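Local coordinates for protein N-acetyl-beta-D glucosaminidase (Rhizomucor miehei CAU432, PDB 4ZM6) that probably hydrolyses N-acetyl-beta-D-glucosaminides as a family 3 glycosidase and binds acetyl-CoA in a GCN5-related region that probably acetylates glucosamine, at residues W722-F727 / L751-Q756; R762-L767 / R809-G814. One frame throughout, in Å; residues are numbered along the deposited sequence.

Contact 1 (W722-F727 / L751-Q756); sequences WELYAF and LIVARQ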
loop_
_atom_site.group_PDB
_atom_site.type_symbol
_atom_site.label_atom_id
_atom_site.label_comp_id
_atom_site.label_asym_id
_atom_site.label_seq_id
_atom_site.Cartn_x
_atom_site.Cartn_y
_atom_site.Cartn_z
ATOM N N TRP A 722 -42.109 8.421 2.480
ATOM C CA TRP A 722 -42.118 8.193 1.034
ATOM C C TRP A 722 -42.639 9.388 0.231
ATOM O O TRP A 722 -42.164 9.653 -0.867
ATOM C CB TRP A 722 -42.925 6.939 0.678
ATOM C CG TRP A 722 -44.404 7.051 0.910
ATOM C CD1 TRP A 722 -45.079 6.778 2.069
ATOM C CD2 TRP A 722 -45.394 7.445 -0.045
ATOM N NE1 TRP A 722 -46.424 6.983 1.895
ATOM C CE2 TRP A 722 -46.648 7.392 0.607
ATOM C CE3 TRP A 722 -45.346 7.839 -1.387
ATOM C CZ2 TRP A 722 -47.843 7.722 -0.038
ATOM C CZ3 TRP A 722 -46.536 8.166 -2.028
ATOM C CH2 TRP A 722 -47.767 8.106 -1.352
ATOM N N GLU A 723 -43.608 10.108 0.782
ATOM C CA GLU A 723 -44.179 11.268 0.106
ATOM C C GLU A 723 -43.163 12.394 -0.024
ATOM O O GLU A 723 -43.178 13.131 -1.001
ATOM C CB GLU A 723 -45.404 11.783 0.862
ATOM C CG GLU A 723 -46.505 10.751 1.052
ATOM C CD GLU A 723 -47.718 11.340 1.726
ATOM O OE1 GLU A 723 -48.311 12.269 1.144
ATOM O OE2 GLU A 723 -48.067 10.889 2.837
ATOM N N LEU A 724 -42.300 12.533 0.978
ATOM C CA LEU A 724 -41.228 13.524 0.954
ATOM C C LEU A 724 -40.126 13.096 -0.014
ATOM O O LEU A 724 -39.595 13.922 -0.753
ATOM C CB LEU A 724 -40.655 13.723 2.360
ATOM C CG LEU A 724 -39.546 14.762 2.537
ATOM C CD1 LEU A 724 -39.897 16.089 1.884
ATOM C CD2 LEU A 724 -39.248 14.957 4.017
ATOM N N TYR A 725 -39.786 11.807 -0.011
ATOM C CA TYR A 725 -38.802 11.280 -0.956
ATOM C C TYR A 725 -39.323 11.372 -2.399
ATOM O O TYR A 725 -38.604 11.812 -3.297
ATOM C CB TYR A 725 -38.407 9.837 -0.610
ATOM C CG TYR A 725 -37.651 9.648 0.704
ATOM C CD1 TYR A 725 -37.213 10.733 1.468
ATOM C CD2 TYR A 725 -37.341 8.363 1.161
ATOM C CE1 TYR A 725 -36.513 10.538 2.649
ATOM C CE2 TYR A 725 -36.647 8.164 2.343
ATOM C CZ TYR A 725 -36.235 9.253 3.083
ATOM O OH TYR A 725 -35.549 9.057 4.262
ATOM N N ALA A 726 -40.573 10.979 -2.617
ATOM C CA ALA A 726 -41.204 11.112 -3.934
ATOM C C ALA A 726 -41.122 12.548 -4.444
ATOM O O ALA A 726 -40.843 12.782 -5.621
ATOM C CB ALA A 726 -42.655 10.668 -3.870
ATOM N N PHE A 727 -41.370 13.498 -3.550
ATOM C CA PHE A 727 -41.280 14.916 -3.871
ATOM C C PHE A 727 -39.869 15.283 -4.316
ATOM O O PHE A 727 -39.677 15.807 -5.411
ATOM C CB PHE A 727 -41.678 15.746 -2.660
ATOM C CG PHE A 727 -41.547 17.222 -2.863
ATOM C CD1 PHE A 727 -42.537 17.933 -3.515
ATOM C CD2 PHE A 727 -40.441 17.906 -2.378
ATOM C CE1 PHE A 727 -42.424 19.298 -3.690
ATOM C CE2 PHE A 727 -40.322 19.275 -2.546
ATOM C CZ PHE A 727 -41.315 19.974 -3.207
ATOM N N LEU A 751 -38.128 18.203 9.373
ATOM C CA LEU A 751 -38.564 18.053 7.991
ATOM C C LEU A 751 -39.980 18.587 7.845
ATOM O O LEU A 751 -40.954 17.903 8.164
ATOM C CB LEU A 751 -38.484 16.590 7.552
ATOM C CG LEU A 751 -37.178 15.876 7.913
ATOM C CD1 LEU A 751 -37.163 14.479 7.314
ATOM C CD2 LEU A 751 -35.964 16.671 7.462
ATOM N N ILE A 752 -40.073 19.827 7.375
ATOM C CA ILE A 752 -41.344 20.508 7.184
ATOM C C ILE A 752 -41.776 20.403 5.732
ATOM O O ILE A 752 -40.963 20.515 4.823
ATOM C CB ILE A 752 -41.231 22.001 7.547
ATOM C CG1 ILE A 752 -40.680 22.164 8.964
ATOM C CG2 ILE A 752 -42.579 22.698 7.410
ATOM C CD1 ILE A 752 -41.458 21.399 10.019
ATOM N N VAL A 753 -43.069 20.198 5.531
ATOM C CA VAL A 753 -43.646 20.151 4.205
ATOM C C VAL A 753 -44.857 21.061 4.159
ATOM O O VAL A 753 -45.504 21.291 5.182
ATOM C CB VAL A 753 -44.088 18.727 3.814
ATOM C CG1 VAL A 753 -42.878 17.840 3.579
ATOM C CG2 VAL A 753 -45.004 18.122 4.872
ATOM N N ALA A 754 -45.137 21.587 2.968
ATOM C CA ALA A 754 -46.401 22.245 2.675
ATOM C C ALA A 754 -47.297 21.229 1.982
ATOM O O ALA A 754 -46.827 20.483 1.120
ATOM C CB ALA A 754 -46.180 23.455 1.787
ATOM N N ARG A 755 -48.570 21.185 2.383
ATOM C CA ARG A 755 -49.573 20.310 1.760
ATOM C C ARG A 755 -50.786 21.109 1.306
ATOM O O ARG A 755 -51.073 22.180 1.843
ATOM C CB ARG A 755 -50.036 19.227 2.732
ATOM C CG ARG A 755 -48.986 18.186 3.066
ATOM C CD ARG A 755 -49.529 17.149 4.038
ATOM N NE ARG A 755 -49.189 15.784 3.620
ATOM C CZ ARG A 755 -48.305 14.984 4.218
ATOM N NH1 ARG A 755 -48.102 13.772 3.726
ATOM N NH2 ARG A 755 -47.629 15.370 5.300
ATOM N N GLN A 756 -51.505 20.578 0.322
ATOM C CA GLN A 756 -52.709 21.229 -0.168
ATOM C C GLN A 756 -53.847 20.974 0.804
ATOM O O GLN A 756 -54.071 19.834 1.211
ATOM C CB GLN A 756 -53.087 20.707 -1.559
ATOM C CG GLN A 756 -54.246 21.453 -2.215
ATOM C CD GLN A 756 -54.010 22.951 -2.299
ATOM O OE1 GLN A 756 -54.812 23.756 -1.817
ATOM N NE2 GLN A 756 -52.892 23.329 -2.896
#
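In the C-terminal GNAT-like domain, Leu724 and Glu723 join the first helix, 721-731, to strand 751-756 of the central sheet. The helix lies across the strand, with a 79° angle between the two segment axes. Their closest approach is 10.5 Å, so side chains bridge the gap.

Leu724 fills the middle of it. Its CG is anti to the backbone N (chi1 -178°), and its two methyls spread along the strand. CD2 meets CD1 of Leu751 at 3.9 Å and also lies near Leu751 CB. CD1 meets Val753 CG1 at 3.9 Å. Leu751 runs at about a right angle to the Leu724 side chain. These apolar groups are buried.

Next to Leu724 on the helix, Glu723 forms a salt bridge with Arg755. OE1 of Glu723 lies 3.0 Å from Arg755 NH1, and Glu723 OE2 is equally near that nitrogen. Both oxygens reach NH1 at the edge of the guanidinium, but NH1 is tilted well out of the carboxylate plane. The two planes are turned 67° apart, so the groups do not pair side by side. The arginine chain bends at chi3 to bring NH1 across to the helix. NE, whose N-H lies on the same edge as NH1, is hydrogen-bonded to Gly761 O, which would limit rotation of the group. NH2 has a long, weak ion pair with Glu720.

Strand 711-715 and strand 763-771 flank strand 751-756 in the sheet. Helix 736-745 packs beside both segments: Tyr739 touches Leu724 and Val743 touches Leu751. Leu724 also reaches Ser766 on the next strand.

Contact 2 (R762-L767 / R809-G814); sequences RVIASL and RGIGIG. With SO4 (sulfate ion), chain D.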
loop_
_atom_site.group_PDB
_atom_site.type_symbol
_atom_site.label_atom_id
_atom_site.label_comp_id
_atom_site.label_asym_id
_atom_site.label_seq_id
_atom_site.Cartn_x
_atom_site.Cartn_y
_atom_site.Cartn_z
ATOM N N ARG A 762 -51.549 16.305 -0.838
ATOM C CA ARG A 762 -50.286 15.940 -1.471
ATOM C C ARG A 762 -49.228 16.976 -1.089
ATOM O O ARG A 762 -49.552 18.141 -0.842
ATOM C CB ARG A 762 -50.438 15.834 -2.999
ATOM C CG ARG A 762 -50.516 17.173 -3.718
ATOM C CD ARG A 762 -51.084 17.064 -5.127
ATOM N NE ARG A 762 -51.336 18.391 -5.698
ATOM C CZ ARG A 762 -52.438 19.125 -5.503
ATOM N NH1 ARG A 762 -53.443 18.680 -4.746
ATOM N NH2 ARG A 762 -52.537 20.323 -6.072
ATOM N N VAL A 763 -47.974 16.538 -1.022
ATOM C CA VAL A 763 -46.863 17.429 -0.694
ATOM C C VAL A 763 -46.550 18.318 -1.897
ATOM O O VAL A 763 -46.347 17.827 -3.008
ATOM C CB VAL A 763 -45.601 16.636 -0.296
ATOM C CG1 VAL A 763 -44.426 17.580 -0.053
ATOM C CG2 VAL A 763 -45.873 15.785 0.939
ATOM N N ILE A 764 -46.522 19.625 -1.667
ATOM C CA ILE A 764 -46.287 20.603 -2.737
ATOM C C ILE A 764 -45.037 21.460 -2.520
ATOM O O ILE A 764 -44.637 22.207 -3.407
ATOM C CB ILE A 764 -47.515 21.526 -2.942
ATOM C CG1 ILE A 764 -47.820 22.343 -1.680
ATOM C CG2 ILE A 764 -48.725 20.703 -3.372
ATOM C CD1 ILE A 764 -49.138 23.088 -1.736
ATOM N N ALA A 765 -44.426 21.352 -1.347
ATOM C CA ALA A 765 -43.203 22.073 -1.044
ATOM C C ALA A 765 -42.567 21.421 0.172
ATOM O O ALA A 765 -43.201 20.590 0.834
ATOM C CB ALA A 765 -43.494 23.542 -0.772
ATOM N N SER A 766 -41.321 21.784 0.467
ATOM C CA SER A 766 -40.647 21.256 1.645
ATOM C C SER A 766 -39.409 22.058 1.987
ATOM O O SER A 766 -38.882 22.769 1.140
ATOM C CB SER A 766 -40.251 19.791 1.428
ATOM O OG SER A 766 -38.940 19.690 0.911
ATOM N N LEU A 767 -38.954 21.938 3.232
ATOM C CA LEU A 767 -37.642 22.450 3.635
ATOM C C LEU A 767 -37.138 21.743 4.878
ATOM O O LEU A 767 -37.885 21.023 5.532
ATOM C CB LEU A 767 -37.672 23.966 3.854
ATOM C CG LEU A 767 -38.518 24.516 5.006
ATOM C CD1 LEU A 767 -37.863 24.288 6.360
ATOM C CD2 LEU A 767 -38.769 26.002 4.800
ATOM N N ARG A 809 -47.564 30.768 -6.507
ATOM C CA ARG A 809 -48.674 30.900 -5.561
ATOM C C ARG A 809 -48.214 31.529 -4.248
ATOM O O ARG A 809 -49.006 31.683 -3.320
ATOM C CB ARG A 809 -49.297 29.534 -5.278
ATOM C CG ARG A 809 -49.777 28.802 -6.519
ATOM C CD ARG A 809 -50.165 27.365 -6.207
ATOM N NE ARG A 809 -51.303 27.302 -5.295
ATOM C CZ ARG A 809 -51.640 26.236 -4.572
ATOM N NH1 ARG A 809 -50.923 25.119 -4.641
ATOM N NH2 ARG A 809 -52.697 26.295 -3.770
ATOM N N GLY A 810 -46.932 31.885 -4.173
ATOM C CA GLY A 810 -46.361 32.499 -2.973
ATOM C C GLY A 810 -45.991 31.509 -1.878
ATOM O O GLY A 810 -45.700 31.912 -0.746
ATOM N N ILE A 811 -45.986 30.217 -2.218
ATOM C CA ILE A 811 -45.739 29.148 -1.249
ATOM C C ILE A 811 -44.320 29.195 -0.695
ATOM O O ILE A 811 -44.125 29.143 0.520
ATOM C CB ILE A 811 -45.984 27.754 -1.866
ATOM C CG1 ILE A 811 -47.476 27.568 -2.164
ATOM C CG2 ILE A 811 -45.481 26.656 -0.934
ATOM C CD1 ILE A 811 -47.815 26.309 -2.930
ATOM N N GLY A 812 -43.339 29.286 -1.588
ATOM C CA GLY A 812 -41.937 29.333 -1.192
ATOM C C GLY A 812 -41.663 30.350 -0.103
ATOM O O GLY A 812 -40.967 30.059 0.866
ATOM N N ILE A 813 -42.232 31.541 -0.249
ATOM C CA ILE A 813 -42.015 32.613 0.726
ATOM C C ILE A 813 -42.827 32.298 1.980
ATOM O O ILE A 813 -42.420 32.634 3.097
ATOM C CB ILE A 813 -42.401 34.017 0.189
ATOM C CG1 ILE A 813 -41.984 34.191 -1.281
ATOM C CG2 ILE A 813 -41.754 35.103 1.046
ATOM C CD1 ILE A 813 -43.106 34.045 -2.296
ATOM N N GLY A 814 -43.976 31.657 1.779
ATOM C CA GLY A 814 -44.810 31.188 2.873
ATOM C C GLY A 814 -44.106 30.190 3.764
ATOM O O GLY A 814 -43.966 30.413 4.971
HETATM S S SO4 D . -43.160 30.490 -5.473
HETATM O O1 SO4 D . -44.363 29.673 -5.173
HETATM O O2 SO4 D . -43.361 31.173 -6.766
HETATM O O3 SO4 D . -41.962 29.623 -5.572
HETATM O O4 SO4 D . -42.975 31.511 -4.414
#
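The glycine-rich turn that starts helix 811-825 packs here on strand 763-771 through Ile811. Its sequence and its place after the fourth strand are consistent with the pyrophosphate-binding loop of the GNAT fold. The acetyl-CoA bound in this chain lies in its other GNAT region.

Ile811 serves two strand residues with its two branches. CD1, at the end of the longer branch, meets Ile764 CD1 at 3.7 Å, and these side chains cross at about a right angle. The shorter branch, CG2, lies 3.7 Å from Ala765 CB. Both strand residues face the helix because they form a classic beta bulge opposite Ala754. Ile764 holds CG1 between its backbone N and carbonyl carbon (chi1 62°), which carries CD1 toward the turn.

The guanidinium of Arg809 borders the apolar patch; NH1 lies 4.0 Å from Ile764 CD1, which is oblique to the guanidinium plane. The charge is met elsewhere: NH1 forms a salt bridge with Glu806 and NE one with Glu709.

Gly810 is the N-cap, with a positive phi of 81°. A sulfate, probably from the crystallisation liquor, sits at this helix start, consistent with a phosphate-binding site. Gly808 N is hydrogen-bonded to it. Ile811 N adds a weak bond to sulfate O1, 3.4 Å long with an N-H...O angle of 128°.

As the chain enters its C-terminal GNAT region, strand 711-715 comes first, then helices 721-731 and 736-745, and then strand 751-756. That return closes contact 1 around a mostly helical excursion with no strand. A short turn leads into strand 763-771, where contact 2 opens. It closes after strand 794-802, at the turn into helix 811-825. The two contacts follow in series and do not nest. The centres of contact 1 and contact 2 lie about 10 Å apart. Backbone bonds between the neighbouring strands link them: Leu767 N gives a hydrogen bond to Ile752 O at 2.9 Å. Together they tie helix 721-731 and helix 811-825 to adjacent antiparallel strands of the same sheet.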